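Local coordinates for protein cyclic UMP-AMP synthase (Rhodothermus marinus SG0.5JP17-172, PDB 6E0K) that makes 3',3'-cUAMP, a second messenger of a bacterial CBASS antiphage defence system, from UTP and ATP, at residues R33-P37 and F95-V99; N68-N74 and I134-Y139; A196-L200 and Y278-L282. All coordinates share one frame; numbering follows the deposited sequence.

Contact 1: R33-P37 and F95-V99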
ATOM      1  N   ARG A  33       9.456 -24.576   5.886  1.00 16.52           N
ATOM      2  CA  ARG A  33      10.208 -25.788   5.579  1.00 18.80           C
ATOM      3  C   ARG A  33      11.714 -25.571   5.474  1.00 21.65           C
ATOM      4  O   ARG A  33      12.463 -26.554   5.462  1.00 25.38           O
ATOM      5  CB  ARG A  33       9.660 -26.402   4.293  1.00 20.90           C
ATOM      6  CG  ARG A  33       8.296 -27.016   4.537  1.00 21.91           C
ATOM      7  CD  ARG A  33       7.450 -27.206   3.305  1.00 23.61           C
ATOM      8  NE  ARG A  33       6.326 -28.076   3.639  1.00 24.29           N
ATOM      9  CZ  ARG A  33       5.305 -27.717   4.414  1.00 27.62           C
ATOM     10  NH1 ARG A  33       5.248 -26.490   4.939  1.00 25.99           N
ATOM     11  NH2 ARG A  33       4.344 -28.596   4.677  1.00 29.99           N
ATOM     12  N   TYR A  34      12.175 -24.329   5.441  1.00 19.52           N
ATOM     13  CA  TYR A  34      13.579 -24.005   5.254  1.00 16.53           C
ATOM     14  C   TYR A  34      14.291 -23.891   6.599  1.00 20.28           C
ATOM     15  O   TYR A  34      13.682 -23.552   7.618  1.00 24.29           O
ATOM     16  CB  TYR A  34      13.681 -22.690   4.481  1.00 16.23           C
ATOM     17  CG  TYR A  34      15.045 -22.356   3.916  1.00 18.09           C
ATOM     18  CD1 TYR A  34      15.514 -22.982   2.767  1.00 20.22           C
ATOM     19  CD2 TYR A  34      15.842 -21.376   4.502  1.00 18.11           C
ATOM     20  CE1 TYR A  34      16.750 -22.665   2.235  1.00 22.16           C
ATOM     21  CE2 TYR A  34      17.083 -21.057   3.976  1.00 18.91           C
ATOM     22  CZ  TYR A  34      17.525 -21.696   2.836  1.00 18.05           C
ATOM     23  OH  TYR A  34      18.751 -21.387   2.297  1.00 24.35           O
ATOM     24  N   LYS A  35      15.590 -24.190   6.599  1.00 20.99           N
ATOM     25  CA  LYS A  35      16.405 -24.057   7.803  1.00 24.88           C
ATOM     26  C   LYS A  35      17.086 -22.694   7.763  1.00 26.62           C
ATOM     27  O   LYS A  35      17.965 -22.452   6.929  1.00 27.78           O
ATOM     28  CB  LYS A  35      17.423 -25.191   7.910  1.00 26.80           C
ATOM     29  CG  LYS A  35      18.247 -25.138   9.190  1.00 33.57           C
ATOM     30  CD  LYS A  35      19.263 -26.268   9.262  1.00 42.82           C
ATOM     31  CE  LYS A  35      20.104 -26.180  10.537  1.00 50.17           C
ATOM     32  NZ  LYS A  35      19.281 -26.335  11.777  1.00 49.73           N
ATOM     33  N   TRP A  36      16.686 -21.809   8.669  1.00 20.94           N
ATOM     34  CA  TRP A  36      17.136 -20.423   8.632  1.00 20.30           C
ATOM     35  C   TRP A  36      18.413 -20.260   9.441  1.00 24.74           C
ATOM     36  O   TRP A  36      18.428 -20.599  10.632  1.00 26.45           O
ATOM     37  CB  TRP A  36      16.048 -19.508   9.148  1.00 18.79           C
ATOM     38  CG  TRP A  36      14.885 -19.580   8.225  1.00 15.55           C
ATOM     39  CD1 TRP A  36      13.787 -20.370   8.354  1.00 16.91           C
ATOM     40  CD2 TRP A  36      14.756 -18.906   6.975  1.00 14.94           C
ATOM     41  NE1 TRP A  36      12.951 -20.199   7.273  1.00 17.96           N
ATOM     42  CE2 TRP A  36      13.524 -19.295   6.414  1.00 16.03           C
ATOM     43  CE3 TRP A  36      15.547 -17.973   6.290  1.00 17.92           C
ATOM     44  CZ2 TRP A  36      13.072 -18.804   5.194  1.00 16.35           C
ATOM     45  CZ3 TRP A  36      15.100 -17.484   5.088  1.00 16.57           C
ATOM     46  CH2 TRP A  36      13.870 -17.901   4.544  1.00 18.12           C
ATOM     47  N   PRO A  37      19.487 -19.760   8.854  1.00 24.73           N
ATOM     48  CA  PRO A  37      20.753 -19.721   9.595  1.00 22.94           C
ATOM     49  C   PRO A  37      20.826 -18.598  10.619  1.00 26.12           C
ATOM     50  O   PRO A  37      21.591 -18.695  11.584  1.00 30.90           O
ATOM     51  CB  PRO A  37      21.796 -19.540   8.485  1.00 28.90           C
ATOM     52  CG  PRO A  37      21.077 -18.827   7.405  1.00 26.79           C
ATOM     53  CD  PRO A  37      19.651 -19.338   7.451  1.00 23.87           C
ATOM     54  N   PHE A  95      20.239 -12.826   3.145  1.00 13.30           N
ATOM     55  CA  PHE A  95      18.861 -13.164   3.468  1.00 13.26           C
ATOM     56  C   PHE A  95      18.049 -13.389   2.204  1.00 16.27           C
ATOM     57  O   PHE A  95      17.309 -14.370   2.096  1.00 14.51           O
ATOM     58  CB  PHE A  95      18.260 -12.043   4.315  1.00 16.05           C
ATOM     59  CG  PHE A  95      16.806 -12.228   4.620  1.00 13.36           C
ATOM     60  CD1 PHE A  95      16.366 -13.375   5.244  1.00 15.46           C
ATOM     61  CD2 PHE A  95      15.901 -11.226   4.319  1.00 14.08           C
ATOM     62  CE1 PHE A  95      15.024 -13.537   5.544  1.00 13.57           C
ATOM     63  CE2 PHE A  95      14.566 -11.369   4.622  1.00 12.34           C
ATOM     64  CZ  PHE A  95      14.147 -12.536   5.242  1.00 12.44           C
ATOM     65  N   TYR A  96      18.180 -12.477   1.235  1.00 14.92           N
ATOM     66  CA  TYR A  96      17.503 -12.620  -0.048  1.00 16.41           C
ATOM     67  C   TYR A  96      17.804 -13.980  -0.681  1.00 16.34           C
ATOM     68  O   TYR A  96      16.895 -14.686  -1.139  1.00 14.97           O
ATOM     69  CB  TYR A  96      17.938 -11.466  -0.957  1.00 17.47           C
ATOM     70  CG  TYR A  96      17.205 -11.382  -2.251  1.00 23.76           C
ATOM     71  CD1 TYR A  96      17.520 -12.227  -3.313  1.00 36.07           C
ATOM     72  CD2 TYR A  96      16.209 -10.448  -2.430  1.00 24.15           C
ATOM     73  CE1 TYR A  96      16.834 -12.165  -4.514  1.00 42.11           C
ATOM     74  CE2 TYR A  96      15.535 -10.378  -3.623  1.00 26.48           C
ATOM     75  CZ  TYR A  96      15.850 -11.247  -4.672  1.00 38.00           C
ATOM     76  OH  TYR A  96      15.155 -11.169  -5.874  1.00 48.51           O
ATOM     77  N   SER A  97      19.081 -14.381  -0.680  1.00 15.52           N
ATOM     78  CA  SER A  97      19.440 -15.667  -1.280  1.00 16.95           C
ATOM     79  C   SER A  97      18.797 -16.833  -0.536  1.00 16.91           C
ATOM     80  O   SER A  97      18.388 -17.829  -1.154  1.00 17.15           O
ATOM     81  CB  SER A  97      20.955 -15.812  -1.323  1.00 21.23           C
ATOM     82  OG  SER A  97      21.490 -14.898  -2.268  1.00 26.82           O
ATOM     83  N   ASP A  98      18.673 -16.719   0.791  1.00 14.34           N
ATOM     84  CA  ASP A  98      17.997 -17.774   1.543  1.00 16.26           C
ATOM     85  C   ASP A  98      16.509 -17.823   1.220  1.00 14.56           C
ATOM     86  O   ASP A  98      15.940 -18.912   1.064  1.00 16.64           O
ATOM     87  CB  ASP A  98      18.200 -17.576   3.045  1.00 16.75           C
ATOM     88  CG  ASP A  98      19.545 -18.088   3.521  1.00 19.58           C
ATOM     89  OD1 ASP A  98      20.022 -19.123   2.999  1.00 20.53           O
ATOM     90  OD2 ASP A  98      20.130 -17.447   4.428  1.00 19.41           O
ATOM     91  N   VAL A  99      15.850 -16.658   1.154  1.00 13.53           N
ATOM     92  CA  VAL A  99      14.426 -16.642   0.817  1.00 12.81           C
ATOM     93  C   VAL A  99      14.207 -17.229  -0.571  1.00 15.19           C
ATOM     94  O   VAL A  99      13.306 -18.051  -0.777  1.00 15.63           O
ATOM     95  CB  VAL A  99      13.853 -15.218   0.917  1.00 12.50           C
ATOM     96  CG1 VAL A  99      12.405 -15.212   0.447  1.00 12.66           C
ATOM     97  CG2 VAL A  99      13.927 -14.697   2.348  1.00 14.16           C
TER
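Tyr34 OH donates to Asp98 OD1 at 2.7 Å, joining the loop 33-37 to the helix 92-107. The oxygen is met on its anti side, and the donor stands 30° out of the carboxylate plane. The two side chains cross at about a right angle, and the ring and carboxylate planes are 54° apart, with Asp98 OD1 at the ring's edge and the backbone Asp98 O above one face, offset toward the rim. Tyr34 reaches this place because its CG is anti to the backbone N (chi1 -166°), which sends the phenol out toward the helix.

Beside this polar bond the indole of Trp36 brings its six-membered ring to the helix. Its CZ3 lies 3.7 Å from Asp98 CB and 4.0 Å from Phe95 CE1, while Val99 CG2 approaches at the indole edge, 3.9 Å from CH2. Pro37 completes the grip: its CG lies 3.4 Å from Asp98 OD2, a van der Waals contact.

The second shell fixes these groups. Within the loop, Tyr34 CD2 sits over the centre of one indole face, 3.5 Å above its plane, and Trp36 NE1 is bonded to the carbonyl of Leu31, which holds the indole's rotation. Asp98 OD2 accepts from Tyr90 OH, and OD1 forms a salt bridge with Arg101, whose NE is also bonded to Tyr34 OH. Phe95 and Val99 continue inward onto Val65 and Val132 of the central sheet.

The contact thus fastens the loop between helix 18-32 and strand 42-45 onto a helix packed against the sheet of the nucleotidyltransferase domain. Since both oxygens of the buried Asp98 have hydrogen-bonding partners and Arg101 pairs with OD1, the acid is probably ionised, and its charge would strengthen the bond from the tyrosine hydroxyl.

Contact 2: N68-N74 and I134-Y139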
ATOM      1  N   ASN A  68      13.657 -10.065  11.154  1.00 14.23           N
ATOM      2  CA  ASN A  68      13.615  -9.257  12.369  1.00 13.39           C
ATOM      3  C   ASN A  68      14.724  -9.567  13.358  1.00 15.90           C
ATOM      4  O   ASN A  68      14.776  -8.935  14.419  1.00 20.97           O
ATOM      5  CB  ASN A  68      12.262  -9.427  13.068  1.00 17.09           C
ATOM      6  CG  ASN A  68      11.144  -8.773  12.308  1.00 18.98           C
ATOM      7  OD1 ASN A  68      11.265  -7.616  11.912  1.00 17.81           O
ATOM      8  ND2 ASN A  68      10.049  -9.500  12.096  1.00 19.94           N
ATOM      9  N   SER A  69      15.612 -10.506  13.050  1.00 14.14           N
ATOM     10  CA  SER A  69      16.685 -10.810  13.988  1.00 14.03           C
ATOM     11  C   SER A  69      17.778  -9.758  13.952  1.00 20.53           C
ATOM     12  O   SER A  69      18.591  -9.678  14.877  1.00 21.25           O
ATOM     13  CB  SER A  69      17.263 -12.185  13.673  1.00 16.76           C
ATOM     14  OG  SER A  69      17.782 -12.199  12.353  1.00 18.69           O
ATOM     15  N   VAL A  70      17.823  -8.964  12.894  1.00 14.25           N
ATOM     16  CA  VAL A  70      18.746  -7.850  12.769  1.00 15.93           C
ATOM     17  C   VAL A  70      17.950  -6.703  12.172  1.00 15.62           C
ATOM     18  O   VAL A  70      16.835  -6.888  11.677  1.00 17.14           O
ATOM     19  CB  VAL A  70      19.959  -8.198  11.892  1.00 19.82           C
ATOM     20  CG1 VAL A  70      20.718  -9.394  12.482  1.00 22.15           C
ATOM     21  CG2 VAL A  70      19.517  -8.509  10.488  1.00 21.01           C
ATOM     22  N   PHE A  71      18.525  -5.505  12.233  1.00 16.03           N
ATOM     23  CA  PHE A  71      17.823  -4.336  11.723  1.00 12.20           C
ATOM     24  C   PHE A  71      18.796  -3.347  11.108  1.00 15.27           C
ATOM     25  O   PHE A  71      19.882  -3.105  11.639  1.00 14.92           O
ATOM     26  CB  PHE A  71      16.995  -3.634  12.807  1.00 14.99           C
ATOM     27  CG  PHE A  71      17.760  -3.319  14.045  1.00 15.37           C
ATOM     28  CD1 PHE A  71      18.391  -2.093  14.204  1.00 16.08           C
ATOM     29  CD2 PHE A  71      17.855  -4.262  15.062  1.00 18.71           C
ATOM     30  CE1 PHE A  71      19.111  -1.816  15.352  1.00 18.48           C
ATOM     31  CE2 PHE A  71      18.575  -3.986  16.212  1.00 18.00           C
ATOM     32  CZ  PHE A  71      19.200  -2.761  16.358  1.00 18.99           C
ATOM     33  N   MET A  72      18.384  -2.765   9.991  1.00 12.60           N
ATOM     34  CA  MET A  72      19.046  -1.591   9.461  1.00 12.40           C
ATOM     35  C   MET A  72      18.453  -0.363  10.145  1.00 12.49           C
ATOM     36  O   MET A  72      17.424  -0.440  10.819  1.00 13.69           O
ATOM     37  CB  MET A  72      18.922  -1.600   7.938  1.00 17.28           C
ATOM     38  CG  MET A  72      19.453  -2.959   7.401  1.00 24.09           C
ATOM     39  SD  MET A  72      19.571  -3.100   5.616  1.00 27.91           S
ATOM     40  CE  MET A  72      20.378  -1.554   5.212  1.00 26.89           C
ATOM     41  N   ASN A  73      19.127   0.770  10.024  1.00 13.61           N
ATOM     42  CA  ASN A  73      18.757   1.898  10.873  1.00 11.97           C
ATOM     43  C   ASN A  73      19.465   3.151  10.390  1.00 12.71           C
ATOM     44  O   ASN A  73      20.295   3.110   9.479  1.00 14.96           O
ATOM     45  CB  ASN A  73      19.120   1.612  12.326  1.00 12.02           C
ATOM     46  CG  ASN A  73      20.584   1.296  12.479  1.00 12.91           C
ATOM     47  OD1 ASN A  73      21.408   2.196  12.430  1.00 13.54           O
ATOM     48  ND2 ASN A  73      20.919   0.012  12.615  1.00 16.17           N
ATOM     49  N   ASN A  74      19.135   4.270  11.033  1.00 10.35           N
ATOM     50  CA  ASN A  74      19.742   5.565  10.756  1.00 11.61           C
ATOM     51  C   ASN A  74      20.680   6.022  11.865  1.00 13.26           C
ATOM     52  O   ASN A  74      20.966   7.220  11.965  1.00 12.64           O
ATOM     53  CB  ASN A  74      18.657   6.620  10.536  1.00 13.18           C
ATOM     54  CG  ASN A  74      17.810   6.848  11.774  1.00 12.90           C
ATOM     55  OD1 ASN A  74      17.715   5.985  12.649  1.00 15.53           O
ATOM     56  ND2 ASN A  74      17.206   8.026  11.863  1.00 13.98           N
ATOM     57  N   ILE A 134      14.485  -6.314   5.436  1.00 12.89           N
ATOM     58  CA  ILE A 134      14.955  -6.408   6.811  1.00 10.48           C
ATOM     59  C   ILE A 134      14.316  -5.275   7.604  1.00 13.56           C
ATOM     60  O   ILE A 134      14.052  -4.189   7.074  1.00 13.61           O
ATOM     61  CB  ILE A 134      16.497  -6.347   6.882  1.00 14.02           C
ATOM     62  CG1 ILE A 134      17.109  -7.576   6.208  1.00 20.51           C
ATOM     63  CG2 ILE A 134      16.969  -6.258   8.324  1.00 15.40           C
ATOM     64  CD1 ILE A 134      18.609  -7.595   6.289  1.00 22.75           C
ATOM     65  N   GLN A 135      14.024  -5.546   8.869  1.00 11.92           N
ATOM     66  CA  GLN A 135      13.481  -4.523   9.754  1.00 12.02           C
ATOM     67  C   GLN A 135      14.350  -3.270   9.694  1.00 14.39           C
ATOM     68  O   GLN A 135      15.574  -3.357   9.675  1.00 13.63           O
ATOM     69  CB  GLN A 135      13.436  -5.065  11.183  1.00 15.24           C
ATOM     70  CG  GLN A 135      12.831  -4.125  12.204  1.00 16.31           C
ATOM     71  CD  GLN A 135      12.955  -4.687  13.609  1.00 23.86           C
ATOM     72  OE1 GLN A 135      13.591  -4.092  14.474  1.00 23.29           O
ATOM     73  NE2 GLN A 135      12.367  -5.861  13.831  1.00 24.61           N
ATOM     74  N   TYR A 136      13.704  -2.111   9.616  1.00 13.54           N
ATOM     75  CA  TYR A 136      14.382  -0.821   9.627  1.00 13.15           C
ATOM     76  C   TYR A 136      13.900  -0.044  10.844  1.00 12.31           C
ATOM     77  O   TYR A 136      12.694   0.026  11.094  1.00 14.79           O
ATOM     78  CB  TYR A 136      14.086  -0.028   8.349  1.00 12.58           C
ATOM     79  CG  TYR A 136      14.821   1.291   8.297  1.00 13.27           C
ATOM     80  CD1 TYR A 136      16.120   1.355   7.824  1.00 11.77           C
ATOM     81  CD2 TYR A 136      14.219   2.468   8.732  1.00 16.73           C
ATOM     82  CE1 TYR A 136      16.812   2.573   7.767  1.00 13.63           C
ATOM     83  CE2 TYR A 136      14.891   3.671   8.687  1.00 15.81           C
ATOM     84  CZ  TYR A 136      16.184   3.722   8.204  1.00 14.99           C
ATOM     85  OH  TYR A 136      16.835   4.927   8.158  1.00 16.29           O
ATOM     86  N   ARG A 137      14.833   0.508  11.611  1.00 12.47           N
ATOM     87  CA  ARG A 137      14.498   1.318  12.775  1.00 12.54           C
ATOM     88  C   ARG A 137      14.912   2.757  12.511  1.00 12.57           C
ATOM     89  O   ARG A 137      16.103   3.044  12.336  1.00 12.75           O
ATOM     90  CB  ARG A 137      15.201   0.794  14.028  1.00 13.34           C
ATOM     91  CG  ARG A 137      14.757  -0.606  14.435  1.00 16.20           C
ATOM     92  CD  ARG A 137      15.362  -0.969  15.787  1.00 19.46           C
ATOM     93  NE  ARG A 137      15.078  -2.353  16.160  1.00 20.10           N
ATOM     94  CZ  ARG A 137      15.473  -2.907  17.301  1.00 23.57           C
ATOM     95  NH1 ARG A 137      16.166  -2.200  18.187  1.00 19.86           N
ATOM     96  NH2 ARG A 137      15.173  -4.179  17.555  1.00 29.84           N
ATOM     97  N   LYS A 138      13.936   3.662  12.524  1.00 12.90           N
ATOM     98  CA  LYS A 138      14.195   5.085  12.406  1.00 13.46           C
ATOM     99  C   LYS A 138      14.230   5.663  13.812  1.00 13.99           C
ATOM    100  O   LYS A 138      13.193   5.762  14.479  1.00 15.33           O
ATOM    101  CB  LYS A 138      13.131   5.764  11.546  1.00 14.42           C
ATOM    102  CG  LYS A 138      13.370   7.258  11.400  1.00 15.25           C
ATOM    103  CD  LYS A 138      12.457   7.868  10.343  1.00 20.25           C
ATOM    104  CE  LYS A 138      10.989   7.637  10.662  1.00 22.04           C
ATOM    105  NZ  LYS A 138      10.123   8.372   9.682  1.00 26.02           N
ATOM    106  N   TYR A 139      15.437   6.018  14.273  1.00 14.30           N
ATOM    107  CA  TYR A 139      15.668   6.544  15.603  1.00 14.88           C
ATOM    108  C   TYR A 139      15.731   8.061  15.577  1.00 18.19           C
ATOM    109  O   TYR A 139      16.151   8.657  14.578  1.00 20.67           O
ATOM    110  CB  TYR A 139      16.987   6.022  16.177  1.00 14.89           C
ATOM    111  CG  TYR A 139      16.956   4.606  16.711  1.00 14.42           C
ATOM    112  CD1 TYR A 139      17.216   3.519  15.881  1.00 13.78           C
ATOM    113  CD2 TYR A 139      16.735   4.366  18.063  1.00 14.71           C
ATOM    114  CE1 TYR A 139      17.222   2.223  16.384  1.00 14.42           C
ATOM    115  CE2 TYR A 139      16.722   3.071  18.568  1.00 15.68           C
ATOM    116  CZ  TYR A 139      16.985   2.012  17.725  1.00 15.61           C
ATOM    117  OH  TYR A 139      16.989   0.733  18.234  1.00 20.02           O
TER
HETATM  118  O   HOH W   1      15.111  -6.741  15.733  1.00 34.43           O
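Strand 71-73 runs parallel to strand 134-138 at 35°, as an edge addition to the mixed central sheet of the nucleotidyltransferase fold, with Met72 N bonded to Gln135 O and Arg137 N to Met72 O, both at 2.9 Å. Phe71, Gln135 and Arg137 share one face of the sheet. There the Arg137 guanidinium lies flat on the Phe71 ring, planes 5° apart and CZ 3.7 Å from the centroid: a stacked cation-pi pair. Phe71 presents this face because its CG sits between the backbone N and the carbonyl carbon (chi1 52°).

Two in-plane bonds set the guanidinium's rotation: NE donates almost straight to Gln135 OE1, and NH1 to Tyr139 OH. Gln135 in turn gives NE2 to Asn68 OD1, 2.8 Å away but above that carbonyl's plane. On the other face Met72 CB packs 4.1 Å from Tyr136 CD1, and Met72 CG lies near Ile134 CG2. Beyond the strand's end the amide of Asn74 clasps the backbone of Tyr139 twice: OD1 accepts from Tyr139 N at 2.8 Å, and ND2 donates to Tyr139 O at 3.0 Å, in the carbonyl plane and on a lone pair.

Contact 3: A196-L200 and Y278-L282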
ATOM      1  N   ALA A 196     -14.946   3.723  -8.970  1.00 11.72           N
ATOM      2  CA  ALA A 196     -15.312   4.861  -9.814  1.00 11.26           C
ATOM      3  C   ALA A 196     -14.191   5.186 -10.794  1.00 13.10           C
ATOM      4  O   ALA A 196     -14.429   5.371 -11.993  1.00 12.64           O
ATOM      5  CB  ALA A 196     -15.644   6.068  -8.941  1.00 11.51           C
ATOM      6  N   ARG A 197     -12.955   5.239 -10.291  1.00 11.24           N
ATOM      7  CA  ARG A 197     -11.779   5.437 -11.132  1.00 11.60           C
ATOM      8  C   ARG A 197     -11.688   4.380 -12.230  1.00 14.51           C
ATOM      9  O   ARG A 197     -11.508   4.704 -13.409  1.00 13.44           O
ATOM     10  CB  ARG A 197     -10.526   5.406 -10.243  1.00 12.48           C
ATOM     11  CG  ARG A 197      -9.190   5.346 -10.969  1.00 14.43           C
ATOM     12  CD  ARG A 197      -8.168   4.629 -10.087  1.00 20.17           C
ATOM     13  NE  ARG A 197      -8.586   3.257  -9.879  1.00 19.81           N
ATOM     14  CZ  ARG A 197      -8.013   2.373  -9.065  1.00 15.40           C
ATOM     15  NH1 ARG A 197      -6.941   2.667  -8.316  1.00 15.43           N
ATOM     16  NH2 ARG A 197      -8.527   1.156  -9.006  1.00 16.27           N
ATOM     17  N   THR A 198     -11.794   3.103 -11.855  1.00 12.05           N
ATOM     18  CA  THR A 198     -11.634   2.019 -12.819  1.00 10.78           C
ATOM     19  C   THR A 198     -12.763   2.009 -13.845  1.00 15.10           C
ATOM     20  O   THR A 198     -12.531   1.721 -15.023  1.00 16.28           O
ATOM     21  CB  THR A 198     -11.532   0.695 -12.063  1.00 15.26           C
ATOM     22  OG1 THR A 198     -10.317   0.717 -11.304  1.00 16.92           O
ATOM     23  CG2 THR A 198     -11.521  -0.498 -13.010  1.00 18.07           C
ATOM     24  N   TYR A 199     -13.980   2.354 -13.425  1.00 13.87           N
ATOM     25  CA  TYR A 199     -15.075   2.528 -14.376  1.00 14.01           C
ATOM     26  C   TYR A 199     -14.714   3.550 -15.452  1.00 15.75           C
ATOM     27  O   TYR A 199     -14.965   3.325 -16.645  1.00 15.50           O
ATOM     28  CB  TYR A 199     -16.340   2.938 -13.617  1.00 12.93           C
ATOM     29  CG  TYR A 199     -17.489   3.429 -14.467  1.00 12.88           C
ATOM     30  CD1 TYR A 199     -17.668   4.778 -14.710  1.00 15.34           C
ATOM     31  CD2 TYR A 199     -18.411   2.541 -14.983  1.00 17.73           C
ATOM     32  CE1 TYR A 199     -18.718   5.229 -15.479  1.00 21.07           C
ATOM     33  CE2 TYR A 199     -19.469   2.990 -15.741  1.00 18.31           C
ATOM     34  CZ  TYR A 199     -19.610   4.333 -15.986  1.00 20.44           C
ATOM     35  OH  TYR A 199     -20.658   4.792 -16.747  1.00 23.81           O
ATOM     36  N   LEU A 200     -14.085   4.663 -15.051  1.00 12.62           N
ATOM     37  CA  LEU A 200     -13.709   5.684 -16.026  1.00 11.29           C
ATOM     38  C   LEU A 200     -12.557   5.222 -16.905  1.00 13.70           C
ATOM     39  O   LEU A 200     -12.559   5.466 -18.119  1.00 14.39           O
ATOM     40  CB  LEU A 200     -13.350   6.981 -15.300  1.00 11.94           C
ATOM     41  CG  LEU A 200     -14.541   7.718 -14.696  1.00 12.70           C
ATOM     42  CD1 LEU A 200     -14.016   8.841 -13.833  1.00 12.45           C
ATOM     43  CD2 LEU A 200     -15.430   8.272 -15.794  1.00 16.14           C
ATOM     44  N   TYR A 278     -12.072  14.522 -12.556  1.00 13.30           N
ATOM     45  CA  TYR A 278     -12.761  13.389 -13.162  1.00 12.48           C
ATOM     46  C   TYR A 278     -13.916  12.915 -12.280  1.00 12.40           C
ATOM     47  O   TYR A 278     -14.971  12.521 -12.788  1.00 13.31           O
ATOM     48  CB  TYR A 278     -11.770  12.247 -13.449  1.00 13.29           C
ATOM     49  CG  TYR A 278     -11.047  12.379 -14.782  1.00 12.42           C
ATOM     50  CD1 TYR A 278     -10.013  13.294 -14.949  1.00 14.76           C
ATOM     51  CD2 TYR A 278     -11.404  11.585 -15.866  1.00 16.72           C
ATOM     52  CE1 TYR A 278      -9.345  13.405 -16.166  1.00 15.41           C
ATOM     53  CE2 TYR A 278     -10.752  11.695 -17.079  1.00 13.54           C
ATOM     54  CZ  TYR A 278      -9.730  12.606 -17.228  1.00 17.65           C
ATOM     55  OH  TYR A 278      -9.067  12.730 -18.441  1.00 19.96           O
ATOM     56  N   MET A 279     -13.754  12.983 -10.956  1.00 12.86           N
ATOM     57  CA  MET A 279     -14.863  12.631 -10.072  1.00 11.02           C
ATOM     58  C   MET A 279     -16.002  13.631 -10.188  1.00 13.64           C
ATOM     59  O   MET A 279     -17.172  13.238 -10.206  1.00 14.18           O
ATOM     60  CB  MET A 279     -14.375  12.546  -8.627  1.00 12.31           C
ATOM     61  CG  MET A 279     -13.423  11.383  -8.383  1.00 11.97           C
ATOM     62  SD  MET A 279     -14.127   9.726  -8.713  1.00 13.07           S
ATOM     63  CE  MET A 279     -13.361   9.336 -10.284  1.00 13.30           C
ATOM     64  N   ASP A 280     -15.676  14.925 -10.278  1.00 13.56           N
ATOM     65  CA  ASP A 280     -16.695  15.943 -10.516  1.00 13.44           C
ATOM     66  C   ASP A 280     -17.479  15.642 -11.787  1.00 12.84           C
ATOM     67  O   ASP A 280     -18.715  15.700 -11.801  1.00 15.59           O
ATOM     68  CB  ASP A 280     -16.035  17.313 -10.648  1.00 14.52           C
ATOM     69  CG  ASP A 280     -15.840  18.028  -9.329  1.00 28.55           C
ATOM     70  OD1 ASP A 280     -16.524  17.712  -8.333  1.00 32.01           O
ATOM     71  OD2 ASP A 280     -15.003  18.962  -9.310  1.00 32.20           O
ATOM     72  N   ASP A 281     -16.763  15.374 -12.886  1.00 12.36           N
ATOM     73  CA  ASP A 281     -17.422  15.149 -14.172  1.00 13.74           C
ATOM     74  C   ASP A 281     -18.285  13.901 -14.135  1.00 13.41           C
ATOM     75  O   ASP A 281     -19.379  13.881 -14.709  1.00 13.46           O
ATOM     76  CB  ASP A 281     -16.393  15.005 -15.297  1.00 13.35           C
ATOM     77  CG  ASP A 281     -15.712  16.296 -15.663  1.00 19.34           C
ATOM     78  OD1 ASP A 281     -16.221  17.382 -15.314  1.00 20.94           O
ATOM     79  OD2 ASP A 281     -14.661  16.206 -16.335  1.00 21.86           O
ATOM     80  N   LEU A 282     -17.792  12.834 -13.498  1.00 11.73           N
ATOM     81  CA  LEU A 282     -18.579  11.612 -13.353  1.00 11.60           C
ATOM     82  C   LEU A 282     -19.892  11.899 -12.641  1.00 14.28           C
ATOM     83  O   LEU A 282     -20.972  11.481 -13.086  1.00 13.46           O
ATOM     84  CB  LEU A 282     -17.759  10.578 -12.574  1.00 11.04           C
ATOM     85  CG  LEU A 282     -18.459   9.302 -12.143  1.00 12.42           C
ATOM     86  CD1 LEU A 282     -18.788   8.461 -13.375  1.00 19.88           C
ATOM     87  CD2 LEU A 282     -17.528   8.541 -11.200  1.00 15.83           C
TER
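Leu200 CD1 lies at the edge of the Tyr278 ring, near its plane, and 4.1 Å from Tyr278 CB. The Tyr199 ring takes Leu282 CD1 obliquely, 3.9 Å from CE1; the two side chains cross at a slant, and the same ring also meets Trp11 of helix 5-11. No flat group stacks on another across these two segments.

Between the rings the contact is aliphatic. Met279 bends at chi2 and chi3, and this fold in the chain carries CE to 3.6 Å from Leu200 CD1, while SD stays 4.0 Å from Ala196 CB. In Leu282, CG anti to the backbone N (chi1 172°) points the fork at helix 186-202, and chi2 (68°) sends the two methyls to different partners: CD2 packs 3.8 Å from Ala196 CB, whereas CD1 turns to Tyr199 and to Leu200 CD2, 4.1 Å away. Leu200 uses both methyls, CD1 on Met279 and Tyr278, CD2 on Leu282.

The helices carrying these residues, 186-202 and 269-285, cross at 80° with local axes 10.8 Å apart. Trp11 touches Ala196 and Leu282 as well, and Phe235 and Ile239 of helix 231-244 back Met279, so the pair belongs to a larger helical packing.

The side chains meet across the segments through apolar atoms, without hydrogen bonds or salt bridges, so cohesion rests on shape and burial, while Arg197 directs its polar end away, NH2 to Thr198 OG1 and NH1 to OG of the ATP-binding Ser212, and Asp280 on the other helix pairs with Lys243.

In the fold
Contacts 1 and 2 belong to the nucleotidyltransferase domain and lie 19 Å apart between centres. Their segments alternate along the chain, and they touch where Phe95 CD2 meets Ile134 CG1 at 4.3 Å. Strand 127-138, which meets side chains of contact 1 and forms part of contact 2, also carries Asp129, a magnesium ligand. Between side chains, Val99 is about 12 Å from Asp129 and about 4 Å from Leu119 of the UTP site, and Tyr136 about 8 Å from the UTP-binding Asn166. Contact 3 is in the helical part, across the chain's centre, 45 and 41 Å from contacts 1 and 2 between centres; its Arg197 side chain is about 3 Å from that of Ser212 and about 4 Å from that of the ATP-binding Lys194.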